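Local coordinates for putative uncharacterized protein (Chaetomium thermophilum, PDB 5T8V) that probably helps to load the cohesin ring onto chromatin, this chain being the C-terminal HEAT-repeat fragment of the cohesin loader Scc2, at residues A[295-300]-A[413-418]; A[291-296]-A[405-410]; A[515-520]-A[527-532]; A[423-428]-A[599-604]. All coordinates share one frame; numbering follows the deposited sequence.

Contact 1 of 4, residues A[295-300]-A[413-418]; sequences FKLADG and ITCLDN
Leu-297 and Cys-415 form the apolar part of a meeting between two tight turns; Asp-299 and Asn-418 form the polar part. Leu-297 holds CG beside its backbone N, anti to the carbonyl carbon (chi1 -55°), and this, with CD1 extended beyond (chi2 176°), puts the methyl 3.7 Å from Cys-415 SG. The thiol is a good neighbour for a leucine because it is weakly polar and easily buried, and both side chains also touch Trp-421 and Ile-303. Asn-418 reaches across with CG anti to its own N, bringing ND2 to 3.9 Å from Asp-299 OD2. That is too long for a hydrogen bond, and the carboxylate and amide planes lie 49° apart. Each group has its bond elsewhere: Asp-299 OD1 with Ser-301 OG, Asn-418 OD1 with the backbone N of Asp-420. Both turns are type I. The one from Leu-297 is closed by Gly-300 N to Leu-297 O (2.9 Å), and Gly-300 suits its positive phi; the one from Cys-415 follows helix 402-414. The chemistry implies that van der Waals packing of leucine on sulfur joins the turns directly, while the polar groups probably serve to steady their own loops.

Contact 2 of 4, residues A[291-296]-A[405-410]; sequences RARTFK and LDLFVE
Arg-291 and Arg-293 lie across Leu-407 and Glu-410 of helix 402-414, where a connecting segment leading into a short beta hairpin, in which Phe-295 pairs through its backbone with Ile-303, borders the stacked helices of the HEAT-repeat fold. Arg-291, the first to touch and poorly ordered, contributes only its aliphatic part: CB lies 4.1 Å from Leu-407 CD1, and the extended chain crosses the leucine at about a right angle. Two residues on, Arg-293 also runs extended from CG to NE, long enough to bring its guanidinium alongside Leu-407 and Glu-410. Leu-407 CD2 sits against one face of that group, 3.8 Å from Arg-293 CZ, so an aliphatic residue suits a place flanked by two arginine chains. Replacing Leu-407 by an alanine would probably leave that guanidinium face without its methyl and the Arg-291 chain with one neighbour fewer. Arg-293 is held ionically twice, since its NE is bridged to Asp-411 OD1 on the same helix. The other salt bridge joins Arg-293 NH2 to Glu-410 OE2 at 3.2 Å, with the guanidinium and carboxylate planes turned 73° apart and OE1 lying at the guanidinium edge, in its plane.

Contact 3 of 4, residues A[515-520]-A[527-532]; sequences EYLQSR and AQLSSA
Leu-529 packs against Leu-517 and Arg-520 where helices 509-520 and 527-550 run antiparallel as a helical hairpin; the axes of the two short segments lie 9.9 Å apart at 163°. From its backbone, Leu-529 directs CB at the other helix. Its CG comes next, 4.1 Å from the carbonyl oxygen of Leu-517, and there the chain forks. CD1 stands 4.0 Å from Leu-517 CD2 and 3.8 Å from Arg-520 NH2. CD2 lies 3.6 Å from Leu-517 O and 3.8 Å from the backbone C of Arg-520, over one face of that residue's guanidinium. A branched aliphatic chain suits this place because its two methyls can cover a leucine and an arginine at once. With a serine in place of Leu-529, Leu-517 CD2 is likely to lose its methyl partner and a gap to open between the helices. Ala-532, one turn further on, is small enough to meet Leu-517 CD1 with its own CB. Arg-520 bends at chi2 and chi3, with CG over a face of the Tyr-516 ring, and NH2 forms a salt bridge to Asp-420 OD2. The chemistry thus implies an apolar seam between the helices, bordered by an arginine whose charge is met by Asp-420, in the loop that leads to helix 423-440.

Contact 4 of 4, residues A[423-428]-A[599-604]; sequences AAELLL and IILLRS
Apolar contact comes first: the CB and CG methylenes of Glu-425 both lie 3.6 Å from Leu-601 CD2, the two chains lying alongside one another, pointing opposite ways. A glutamate suits this buried place because its methylenes pack on the leucine while Arg-429 answers the carboxylate. The polar end comes next. With CG anti to the backbone N and a bend at chi2 (-83°), Glu-425 swings its carboxylate to Ser-604, where OE2 lies 3.3 Å from Ser-604 CB and forms no hydrogen bond with OG. The ionic partner is Arg-429, one turn along the same helix, whose NE bridges OE2. Hydrogen bonding is local to the end of helix 590-602: Ser-604 OG donates to Leu-601 O (2.7 Å), approaching a lone pair within the plane of the carbonyl, while Ser-604 N binds the same oxygen. Two donors thus grip one carbonyl, a good use for serine just beyond a helix. Such side-by-side helix packing is consistent with the HEAT-repeat alpha-solenoid, although these helices are far apart in sequence.

Overall arrangement
All four contacts lie on the same side of the chain's centre, within one part of the elongated helical-repeat fragment. Contacts 1 and 2, centres about 11 Å apart, share strand 295-296 and helix 402-414; contact 1 lies just beyond the ends of both, contact 2 on the helix itself. Helix 423-440 follows and opens contact 4, whose centre is about 14 Å from that of contact 1; Leu-416 and Asp-417 touch Leu-601 there. Contact 3, a local helical hairpin, falls in sequence between the segments of contact 4, centres about 17 Å apart, and touches contact 1 through Ala-298 and Arg-520. Together they join neighbouring parts of the solenoid around helices 402-414 and 423-440.

Contact 1 of 4, residues A[295-300]-A[413-418]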
loop_
_atom_site.group_PDB
_atom_site.type_symbol
_atom_site.label_atom_id
_atom_site.label_comp_id
_atom_site.label_asym_id
_atom_site.label_seq_id
_atom_site.Cartn_x
_atom_site.Cartn_y
_atom_site.Cartn_z
ATOM N N PHE A 295 -6.009 -20.880 -29.554
ATOM C CA PHE A 295 -7.280 -20.643 -30.238
ATOM C C PHE A 295 -7.334 -19.167 -30.617
ATOM O O PHE A 295 -7.583 -18.306 -29.769
ATOM C CB PHE A 295 -8.453 -21.040 -29.346
ATOM C CG PHE A 295 -9.782 -21.028 -30.046
ATOM C CD1 PHE A 295 -10.234 -22.146 -30.725
ATOM C CD2 PHE A 295 -10.586 -19.902 -30.014
ATOM C CE1 PHE A 295 -11.456 -22.138 -31.361
ATOM C CE2 PHE A 295 -11.812 -19.891 -30.650
ATOM C CZ PHE A 295 -12.247 -21.010 -31.324
ATOM N N LYS A 296 -7.099 -18.878 -31.894
ATOM C CA LYS A 296 -7.044 -17.503 -32.363
ATOM C C LYS A 296 -8.447 -16.957 -32.578
ATOM O O LYS A 296 -9.320 -17.639 -33.121
ATOM C CB LYS A 296 -6.248 -17.410 -33.664
ATOM C CG LYS A 296 -4.853 -18.015 -33.595
ATOM C CD LYS A 296 -3.972 -17.305 -32.578
ATOM C CE LYS A 296 -2.578 -17.911 -32.547
ATOM N NZ LYS A 296 -1.687 -17.243 -31.558
ATOM N N LEU A 297 -8.657 -15.719 -32.147
ATOM C CA LEU A 297 -9.924 -15.030 -32.330
ATOM C C LEU A 297 -9.811 -14.029 -33.471
ATOM O O LEU A 297 -8.725 -13.533 -33.783
ATOM C CB LEU A 297 -10.342 -14.308 -31.048
ATOM C CG LEU A 297 -10.413 -15.172 -29.787
ATOM C CD1 LEU A 297 -10.740 -14.309 -28.579
ATOM C CD2 LEU A 297 -11.435 -16.288 -29.950
ATOM N N ALA A 298 -10.954 -13.736 -34.094
ATOM C CA ALA A 298 -10.976 -12.804 -35.219
ATOM C C ALA A 298 -10.265 -11.502 -34.870
ATOM O O ALA A 298 -9.452 -10.996 -35.651
ATOM C CB ALA A 298 -12.420 -12.533 -35.641
ATOM N N ASP A 299 -10.550 -10.950 -33.688
ATOM C CA ASP A 299 -9.992 -9.655 -33.311
ATOM C C ASP A 299 -8.474 -9.681 -33.173
ATOM O O ASP A 299 -7.863 -8.610 -33.090
ATOM C CB ASP A 299 -10.620 -9.176 -32.000
ATOM C CG ASP A 299 -10.137 -9.959 -30.796
ATOM O OD1 ASP A 299 -9.649 -11.096 -30.976
ATOM O OD2 ASP A 299 -10.251 -9.437 -29.667
ATOM N N GLY A 300 -7.853 -10.862 -33.144
ATOM C CA GLY A 300 -6.412 -10.992 -33.081
ATOM C C GLY A 300 -5.889 -11.604 -31.798
ATOM O O GLY A 300 -4.781 -12.159 -31.800
ATOM N N ILE A 413 -11.275 -12.515 -19.127
ATOM C CA ILE A 413 -10.980 -11.086 -19.199
ATOM C C ILE A 413 -10.677 -10.686 -20.637
ATOM O O ILE A 413 -11.180 -9.674 -21.138
ATOM C CB ILE A 413 -9.809 -10.728 -18.265
ATOM C CG1 ILE A 413 -10.140 -11.070 -16.807
ATOM C CG2 ILE A 413 -9.447 -9.253 -18.402
ATOM C CD1 ILE A 413 -11.212 -10.226 -16.182
ATOM N N THR A 414 -9.840 -11.470 -21.319
ATOM C CA THR A 414 -9.502 -11.156 -22.703
ATOM C C THR A 414 -10.753 -11.005 -23.556
ATOM O O THR A 414 -10.827 -10.118 -24.415
ATOM C CB THR A 414 -8.588 -12.242 -23.277
ATOM O OG1 THR A 414 -7.313 -12.184 -22.627
ATOM C CG2 THR A 414 -8.391 -12.063 -24.783
ATOM N N CYS A 415 -11.751 -11.858 -23.331
ATOM C CA CYS A 415 -12.972 -11.861 -24.121
ATOM C C CYS A 415 -14.088 -11.034 -23.496
ATOM O O CYS A 415 -15.211 -11.056 -24.006
ATOM C CB CYS A 415 -13.462 -13.297 -24.323
ATOM S SG CYS A 415 -12.337 -14.351 -25.248
ATOM N N LEU A 416 -13.806 -10.308 -22.411
ATOM C CA LEU A 416 -14.857 -9.579 -21.705
ATOM C C LEU A 416 -15.620 -8.654 -22.646
ATOM O O LEU A 416 -16.851 -8.721 -22.739
ATOM C CB LEU A 416 -14.249 -8.783 -20.547
ATOM C CG LEU A 416 -15.193 -7.855 -19.775
ATOM C CD1 LEU A 416 -16.353 -8.627 -19.157
ATOM C CD2 LEU A 416 -14.430 -7.100 -18.699
ATOM N N ASP A 417 -14.902 -7.784 -23.358
ATOM C CA ASP A 417 -15.524 -6.796 -24.230
ATOM C C ASP A 417 -15.642 -7.277 -25.668
ATOM O O ASP A 417 -15.682 -6.454 -26.591
ATOM C CB ASP A 417 -14.747 -5.478 -24.169
ATOM C CG ASP A 417 -13.311 -5.619 -24.634
ATOM O OD1 ASP A 417 -12.751 -6.733 -24.530
ATOM O OD2 ASP A 417 -12.736 -4.611 -25.100
ATOM N N ASN A 418 -15.708 -8.590 -25.884
ATOM C CA ASN A 418 -15.834 -9.139 -27.226
ATOM C C ASN A 418 -17.277 -9.566 -27.450
ATOM O O ASN A 418 -17.740 -10.506 -26.785
ATOM C CB ASN A 418 -14.892 -10.325 -27.410
ATOM C CG ASN A 418 -14.807 -10.777 -28.851
ATOM O OD1 ASN A 418 -15.781 -10.690 -29.599
ATOM N ND2 ASN A 418 -13.638 -11.258 -29.251
#

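Contact 2 of 4, residues A[291-296]-A[405-410]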
loop_
_atom_site.group_PDB
_atom_site.type_symbol
_atom_site.label_atom_id
_atom_site.label_comp_id
_atom_site.label_asym_id
_atom_site.label_seq_id
_atom_site.Cartn_x
_atom_site.Cartn_y
_atom_site.Cartn_z
ATOM N N ARG A 291 -1.741 -26.316 -22.366
ATOM C CA ARG A 291 -2.472 -25.195 -21.785
ATOM C C ARG A 291 -2.210 -23.878 -22.505
ATOM O O ARG A 291 -2.838 -22.871 -22.159
ATOM C CB ARG A 291 -2.106 -25.037 -20.306
ATOM C CG ARG A 291 -2.445 -26.241 -19.440
ATOM C CD ARG A 291 -2.108 -25.967 -17.983
ATOM N NE ARG A 291 -2.163 -27.172 -17.160
ATOM C CZ ARG A 291 -1.855 -27.208 -15.866
ATOM N NH1 ARG A 291 -1.470 -26.105 -15.238
ATOM N NH2 ARG A 291 -1.932 -28.352 -15.197
ATOM N N ALA A 292 -1.303 -23.852 -23.478
ATOM C CA ALA A 292 -1.037 -22.631 -24.218
ATOM C C ALA A 292 -2.301 -22.145 -24.923
ATOM O O ALA A 292 -3.219 -22.914 -25.224
ATOM C CB ALA A 292 0.081 -22.858 -25.237
ATOM N N ARG A 293 -2.338 -20.839 -25.187
ATOM C CA ARG A 293 -3.488 -20.200 -25.826
ATOM C C ARG A 293 -3.319 -20.327 -27.335
ATOM O O ARG A 293 -2.694 -19.490 -27.989
ATOM C CB ARG A 293 -3.602 -18.747 -25.383
ATOM C CG ARG A 293 -3.595 -18.572 -23.871
ATOM C CD ARG A 293 -3.711 -17.113 -23.476
ATOM N NE ARG A 293 -3.783 -16.943 -22.025
ATOM C CZ ARG A 293 -2.732 -16.787 -21.225
ATOM N NH1 ARG A 293 -1.499 -16.778 -21.720
ATOM N NH2 ARG A 293 -2.914 -16.637 -19.919
ATOM N N THR A 294 -3.889 -21.394 -27.894
ATOM C CA THR A 294 -3.721 -21.729 -29.302
ATOM C C THR A 294 -5.000 -21.544 -30.112
ATOM O O THR A 294 -5.070 -22.009 -31.254
ATOM C CB THR A 294 -3.228 -23.173 -29.440
ATOM O OG1 THR A 294 -4.261 -24.078 -29.030
ATOM C CG2 THR A 294 -1.992 -23.402 -28.577
ATOM N N PHE A 295 -6.009 -20.880 -29.554
ATOM C CA PHE A 295 -7.280 -20.643 -30.238
ATOM C C PHE A 295 -7.334 -19.167 -30.617
ATOM O O PHE A 295 -7.583 -18.306 -29.769
ATOM C CB PHE A 295 -8.453 -21.040 -29.346
ATOM C CG PHE A 295 -9.782 -21.028 -30.046
ATOM C CD1 PHE A 295 -10.234 -22.146 -30.725
ATOM C CD2 PHE A 295 -10.586 -19.902 -30.014
ATOM C CE1 PHE A 295 -11.456 -22.138 -31.361
ATOM C CE2 PHE A 295 -11.812 -19.891 -30.650
ATOM C CZ PHE A 295 -12.247 -21.010 -31.324
ATOM N N LYS A 296 -7.099 -18.878 -31.894
ATOM C CA LYS A 296 -7.044 -17.503 -32.363
ATOM C C LYS A 296 -8.447 -16.957 -32.578
ATOM O O LYS A 296 -9.320 -17.639 -33.121
ATOM C CB LYS A 296 -6.248 -17.410 -33.664
ATOM C CG LYS A 296 -4.853 -18.015 -33.595
ATOM C CD LYS A 296 -3.972 -17.305 -32.578
ATOM C CE LYS A 296 -2.578 -17.911 -32.547
ATOM N NZ LYS A 296 -1.687 -17.243 -31.558
ATOM N N LEU A 405 -7.506 -22.081 -12.810
ATOM C CA LEU A 405 -8.424 -20.989 -12.509
ATOM C C LEU A 405 -7.864 -19.665 -13.012
ATOM O O LEU A 405 -8.575 -18.879 -13.651
ATOM C CB LEU A 405 -8.687 -20.933 -11.004
ATOM C CG LEU A 405 -9.347 -19.671 -10.439
ATOM C CD1 LEU A 405 -10.634 -19.341 -11.167
ATOM C CD2 LEU A 405 -9.619 -19.850 -8.956
ATOM N N ASP A 406 -6.583 -19.405 -12.740
ATOM C CA ASP A 406 -5.961 -18.177 -13.227
ATOM C C ASP A 406 -6.038 -18.084 -14.746
ATOM O O ASP A 406 -6.345 -17.019 -15.295
ATOM C CB ASP A 406 -4.506 -18.099 -12.762
ATOM C CG ASP A 406 -4.380 -17.788 -11.282
ATOM O OD1 ASP A 406 -5.320 -17.196 -10.710
ATOM O OD2 ASP A 406 -3.333 -18.130 -10.691
ATOM N N LEU A 407 -5.763 -19.189 -15.444
ATOM C CA LEU A 407 -5.797 -19.175 -16.904
ATOM C C LEU A 407 -7.206 -18.904 -17.419
ATOM O O LEU A 407 -7.403 -18.097 -18.338
ATOM C CB LEU A 407 -5.272 -20.503 -17.447
ATOM C CG LEU A 407 -3.760 -20.579 -17.670
ATOM C CD1 LEU A 407 -3.324 -22.019 -17.876
ATOM C CD2 LEU A 407 -3.360 -19.727 -18.864
ATOM N N PHE A 408 -8.202 -19.576 -16.841
ATOM C CA PHE A 408 -9.585 -19.319 -17.224
ATOM C C PHE A 408 -9.937 -17.854 -17.023
ATOM O O PHE A 408 -10.516 -17.215 -17.909
ATOM C CB PHE A 408 -10.531 -20.212 -16.420
ATOM C CG PHE A 408 -10.666 -21.602 -16.968
ATOM C CD1 PHE A 408 -11.199 -21.814 -18.227
ATOM C CD2 PHE A 408 -10.276 -22.698 -16.216
ATOM C CE1 PHE A 408 -11.330 -23.091 -18.733
ATOM C CE2 PHE A 408 -10.403 -23.979 -16.716
ATOM C CZ PHE A 408 -10.933 -24.177 -17.975
ATOM N N VAL A 409 -9.592 -17.300 -15.861
ATOM C CA VAL A 409 -9.903 -15.899 -15.600
ATOM C C VAL A 409 -9.235 -15.008 -16.637
ATOM O O VAL A 409 -9.854 -14.080 -17.166
ATOM C CB VAL A 409 -9.490 -15.516 -14.166
ATOM C CG1 VAL A 409 -9.642 -14.013 -13.940
ATOM C CG2 VAL A 409 -10.338 -16.279 -13.159
ATOM N N GLU A 410 -7.970 -15.279 -16.955
ATOM C CA GLU A 410 -7.268 -14.463 -17.940
ATOM C C GLU A 410 -7.979 -14.496 -19.288
ATOM O O GLU A 410 -8.187 -13.452 -19.921
ATOM C CB GLU A 410 -5.822 -14.938 -18.077
ATOM C CG GLU A 410 -4.934 -14.556 -16.901
ATOM C CD GLU A 410 -3.520 -15.087 -17.041
ATOM O OE1 GLU A 410 -3.255 -16.216 -16.575
ATOM O OE2 GLU A 410 -2.675 -14.377 -17.629
#

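Contact 3 of 4, residues A[515-520]-A[527-532]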
loop_
_atom_site.group_PDB
_atom_site.type_symbol
_atom_site.label_atom_id
_atom_site.label_comp_id
_atom_site.label_asym_id
_atom_site.label_seq_id
_atom_site.Cartn_x
_atom_site.Cartn_y
_atom_site.Cartn_z
ATOM N N GLU A 515 -26.705 -6.517 -35.045
ATOM C CA GLU A 515 -26.567 -6.331 -36.486
ATOM C C GLU A 515 -25.131 -6.570 -36.932
ATOM O O GLU A 515 -24.894 -7.115 -38.016
ATOM C CB GLU A 515 -27.029 -4.927 -36.881
ATOM C CG GLU A 515 -28.523 -4.695 -36.696
ATOM C CD GLU A 515 -29.368 -5.512 -37.653
ATOM O OE1 GLU A 515 -28.799 -6.125 -38.582
ATOM O OE2 GLU A 515 -30.604 -5.545 -37.472
ATOM N N TYR A 516 -24.161 -6.174 -36.109
ATOM C CA TYR A 516 -22.765 -6.464 -36.414
ATOM C C TYR A 516 -22.526 -7.969 -36.449
ATOM O O TYR A 516 -22.055 -8.518 -37.457
ATOM C CB TYR A 516 -21.858 -5.791 -35.384
ATOM C CG TYR A 516 -20.392 -6.108 -35.559
ATOM C CD1 TYR A 516 -19.649 -5.523 -36.578
ATOM C CD2 TYR A 516 -19.747 -6.991 -34.703
ATOM C CE1 TYR A 516 -18.306 -5.811 -36.741
ATOM C CE2 TYR A 516 -18.403 -7.286 -34.858
ATOM C CZ TYR A 516 -17.688 -6.693 -35.878
ATOM O OH TYR A 516 -16.352 -6.986 -36.031
ATOM N N LEU A 517 -22.855 -8.658 -35.351
ATOM C CA LEU A 517 -22.700 -10.108 -35.324
ATOM C C LEU A 517 -23.423 -10.763 -36.492
ATOM O O LEU A 517 -22.954 -11.774 -37.027
ATOM C CB LEU A 517 -23.221 -10.671 -33.999
ATOM C CG LEU A 517 -22.487 -10.249 -32.726
ATOM C CD1 LEU A 517 -23.149 -10.887 -31.521
ATOM C CD2 LEU A 517 -21.016 -10.627 -32.777
ATOM N N GLN A 518 -24.561 -10.201 -36.904
ATOM C CA GLN A 518 -25.291 -10.737 -38.046
ATOM C C GLN A 518 -24.480 -10.594 -39.325
ATOM O O GLN A 518 -24.293 -11.565 -40.068
ATOM C CB GLN A 518 -26.636 -10.024 -38.184
ATOM C CG GLN A 518 -27.536 -10.597 -39.266
ATOM C CD GLN A 518 -28.086 -11.960 -38.899
ATOM O OE1 GLN A 518 -29.046 -12.067 -38.135
ATOM N NE2 GLN A 518 -27.478 -13.011 -39.438
ATOM N N SER A 519 -23.990 -9.383 -39.602
ATOM C CA SER A 519 -23.193 -9.170 -40.805
ATOM C C SER A 519 -22.002 -10.118 -40.848
ATOM O O SER A 519 -21.703 -10.700 -41.897
ATOM C CB SER A 519 -22.721 -7.719 -40.880
ATOM O OG SER A 519 -21.641 -7.488 -39.992
ATOM N N ARG A 520 -21.310 -10.293 -39.717
ATOM C CA ARG A 520 -20.175 -11.213 -39.709
ATOM C C ARG A 520 -20.627 -12.663 -39.806
ATOM O O ARG A 520 -19.887 -13.507 -40.324
ATOM C CB ARG A 520 -19.325 -11.005 -38.457
ATOM C CG ARG A 520 -18.651 -9.648 -38.406
ATOM C CD ARG A 520 -17.250 -9.727 -37.825
ATOM N NE ARG A 520 -17.229 -10.360 -36.506
ATOM C CZ ARG A 520 -16.762 -11.579 -36.243
ATOM N NH1 ARG A 520 -16.249 -12.342 -37.201
ATOM N NH2 ARG A 520 -16.799 -12.036 -35.001
ATOM N N ALA A 527 -21.953 -21.676 -35.852
ATOM C CA ALA A 527 -22.706 -22.046 -34.659
ATOM C C ALA A 527 -22.320 -21.177 -33.468
ATOM O O ALA A 527 -23.186 -20.757 -32.688
ATOM C CB ALA A 527 -22.480 -23.523 -34.337
ATOM N N GLN A 528 -21.026 -20.898 -33.310
ATOM C CA GLN A 528 -20.575 -20.070 -32.196
ATOM C C GLN A 528 -21.191 -18.677 -32.267
ATOM O O GLN A 528 -21.740 -18.172 -31.279
ATOM C CB GLN A 528 -19.046 -19.997 -32.205
ATOM C CG GLN A 528 -18.442 -19.157 -31.096
ATOM C CD GLN A 528 -18.461 -17.675 -31.410
ATOM O OE1 GLN A 528 -19.194 -16.910 -30.782
ATOM N NE2 GLN A 528 -17.658 -17.262 -32.388
ATOM N N LEU A 529 -21.120 -18.044 -33.438
ATOM C CA LEU A 529 -21.606 -16.676 -33.571
ATOM C C LEU A 529 -23.122 -16.608 -33.418
ATOM O O LEU A 529 -23.651 -15.657 -32.826
ATOM C CB LEU A 529 -21.167 -16.105 -34.921
ATOM C CG LEU A 529 -20.840 -14.611 -35.003
ATOM C CD1 LEU A 529 -19.778 -14.194 -33.989
ATOM C CD2 LEU A 529 -20.373 -14.275 -36.410
ATOM N N SER A 530 -23.842 -17.607 -33.934
ATOM C CA SER A 530 -25.293 -17.618 -33.777
ATOM C C SER A 530 -25.695 -17.878 -32.332
ATOM O O SER A 530 -26.716 -17.356 -31.869
ATOM C CB SER A 530 -25.915 -18.664 -34.700
ATOM O OG SER A 530 -25.459 -19.961 -34.374
ATOM N N SER A 531 -24.911 -18.676 -31.605
ATOM C CA SER A 531 -25.162 -18.845 -30.178
ATOM C C SER A 531 -24.955 -17.530 -29.439
ATOM O O SER A 531 -25.769 -17.143 -28.592
ATOM C CB SER A 531 -24.253 -19.934 -29.609
ATOM O OG SER A 531 -22.911 -19.483 -29.529
ATOM N N ALA A 532 -23.862 -16.826 -29.747
ATOM C CA ALA A 532 -23.657 -15.505 -29.163
ATOM C C ALA A 532 -24.837 -14.591 -29.461
ATOM O O ALA A 532 -25.285 -13.830 -28.591
ATOM C CB ALA A 532 -22.359 -14.893 -29.689
#

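Contact 4 of 4, residues A[423-428]-A[599-604]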
loop_
_atom_site.group_PDB
_atom_site.type_symbol
_atom_site.label_atom_id
_atom_site.label_comp_id
_atom_site.label_asym_id
_atom_site.label_seq_id
_atom_site.Cartn_x
_atom_site.Cartn_y
_atom_site.Cartn_z
ATOM N N ALA A 423 -20.584 -14.713 -22.838
ATOM C CA ALA A 423 -20.497 -15.499 -21.615
ATOM C C ALA A 423 -19.327 -15.090 -20.731
ATOM O O ALA A 423 -19.275 -15.510 -19.569
ATOM C CB ALA A 423 -20.384 -16.986 -21.951
ATOM N N ALA A 424 -18.392 -14.290 -21.245
ATOM C CA ALA A 424 -17.290 -13.812 -20.419
ATOM C C ALA A 424 -17.806 -12.989 -19.248
ATOM O O ALA A 424 -17.384 -13.182 -18.102
ATOM C CB ALA A 424 -16.320 -12.982 -21.263
ATOM N N GLU A 425 -18.720 -12.054 -19.516
ATOM C CA GLU A 425 -19.246 -11.219 -18.445
ATOM C C GLU A 425 -20.050 -12.037 -17.447
ATOM O O GLU A 425 -20.116 -11.674 -16.270
ATOM C CB GLU A 425 -20.104 -10.092 -19.022
ATOM C CG GLU A 425 -20.707 -9.152 -17.973
ATOM C CD GLU A 425 -21.988 -9.686 -17.356
ATOM O OE1 GLU A 425 -22.623 -10.575 -17.965
ATOM O OE2 GLU A 425 -22.359 -9.221 -16.256
ATOM N N LEU A 426 -20.674 -13.128 -17.889
ATOM C CA LEU A 426 -21.476 -13.939 -16.979
ATOM C C LEU A 426 -20.588 -14.784 -16.072
ATOM O O LEU A 426 -20.782 -14.818 -14.848
ATOM C CB LEU A 426 -22.435 -14.822 -17.781
ATOM C CG LEU A 426 -23.321 -15.780 -16.983
ATOM C CD1 LEU A 426 -24.085 -15.053 -15.890
ATOM C CD2 LEU A 426 -24.282 -16.488 -17.922
ATOM N N LEU A 427 -19.602 -15.466 -16.658
ATOM C CA LEU A 427 -18.653 -16.232 -15.860
ATOM C C LEU A 427 -17.910 -15.327 -14.885
ATOM O O LEU A 427 -17.790 -15.639 -13.694
ATOM C CB LEU A 427 -17.675 -16.956 -16.783
ATOM C CG LEU A 427 -18.288 -18.076 -17.625
ATOM C CD1 LEU A 427 -17.410 -18.392 -18.817
ATOM C CD2 LEU A 427 -18.490 -19.316 -16.772
ATOM N N LEU A 428 -17.413 -14.189 -15.378
ATOM C CA LEU A 428 -16.721 -13.242 -14.510
ATOM C C LEU A 428 -17.653 -12.662 -13.458
ATOM O O LEU A 428 -17.221 -12.378 -12.337
ATOM C CB LEU A 428 -16.109 -12.120 -15.348
ATOM C CG LEU A 428 -14.916 -12.507 -16.221
ATOM C CD1 LEU A 428 -14.631 -11.415 -17.243
ATOM C CD2 LEU A 428 -13.692 -12.766 -15.361
ATOM N N ILE A 599 -20.640 -0.318 -23.761
ATOM C CA ILE A 599 -21.666 0.431 -23.042
ATOM C C ILE A 599 -22.618 -0.527 -22.340
ATOM O O ILE A 599 -22.977 -0.326 -21.175
ATOM C CB ILE A 599 -22.412 1.370 -24.010
ATOM C CG1 ILE A 599 -21.488 2.503 -24.460
ATOM C CG2 ILE A 599 -23.651 1.961 -23.355
ATOM C CD1 ILE A 599 -21.908 3.151 -25.763
ATOM N N ILE A 600 -23.041 -1.585 -23.035
ATOM C CA ILE A 600 -23.885 -2.590 -22.395
ATOM C C ILE A 600 -23.190 -3.165 -21.167
ATOM O O ILE A 600 -23.817 -3.371 -20.119
ATOM C CB ILE A 600 -24.262 -3.686 -23.408
ATOM C CG1 ILE A 600 -25.177 -3.100 -24.487
ATOM C CG2 ILE A 600 -24.952 -4.859 -22.707
ATOM C CD1 ILE A 600 -25.419 -4.013 -25.657
ATOM N N LEU A 601 -21.886 -3.424 -21.270
ATOM C CA LEU A 601 -21.161 -4.023 -20.155
ATOM C C LEU A 601 -21.095 -3.080 -18.961
ATOM O O LEU A 601 -21.194 -3.524 -17.813
ATOM C CB LEU A 601 -19.754 -4.424 -20.599
ATOM C CG LEU A 601 -19.648 -5.665 -21.489
ATOM C CD1 LEU A 601 -18.226 -5.832 -21.975
ATOM C CD2 LEU A 601 -20.104 -6.924 -20.752
ATOM N N LEU A 602 -20.921 -1.779 -19.205
ATOM C CA LEU A 602 -20.852 -0.837 -18.093
ATOM C C LEU A 602 -22.091 -0.894 -17.216
ATOM O O LEU A 602 -22.017 -0.536 -16.037
ATOM C CB LEU A 602 -20.655 0.589 -18.607
ATOM C CG LEU A 602 -19.295 0.911 -19.228
ATOM C CD1 LEU A 602 -19.286 2.336 -19.744
ATOM C CD2 LEU A 602 -18.165 0.700 -18.230
ATOM N N ARG A 603 -23.223 -1.338 -17.758
ATOM C CA ARG A 603 -24.452 -1.483 -16.994
ATOM C C ARG A 603 -24.710 -2.924 -16.577
ATOM O O ARG A 603 -25.780 -3.218 -16.037
ATOM C CB ARG A 603 -25.636 -0.957 -17.806
ATOM C CG ARG A 603 -25.431 0.442 -18.365
ATOM C CD ARG A 603 -25.118 1.455 -17.275
ATOM N NE ARG A 603 -26.178 1.526 -16.274
ATOM C CZ ARG A 603 -26.248 2.450 -15.324
ATOM N NH1 ARG A 603 -25.322 3.394 -15.243
ATOM N NH2 ARG A 603 -27.249 2.438 -14.456
ATOM N N SER A 604 -23.763 -3.826 -16.820
ATOM C CA SER A 604 -23.897 -5.198 -16.363
ATOM C C SER A 604 -23.597 -5.282 -14.872
ATOM O O SER A 604 -22.933 -4.419 -14.296
ATOM C CB SER A 604 -22.958 -6.125 -17.135
ATOM O OG SER A 604 -21.609 -5.947 -16.730
#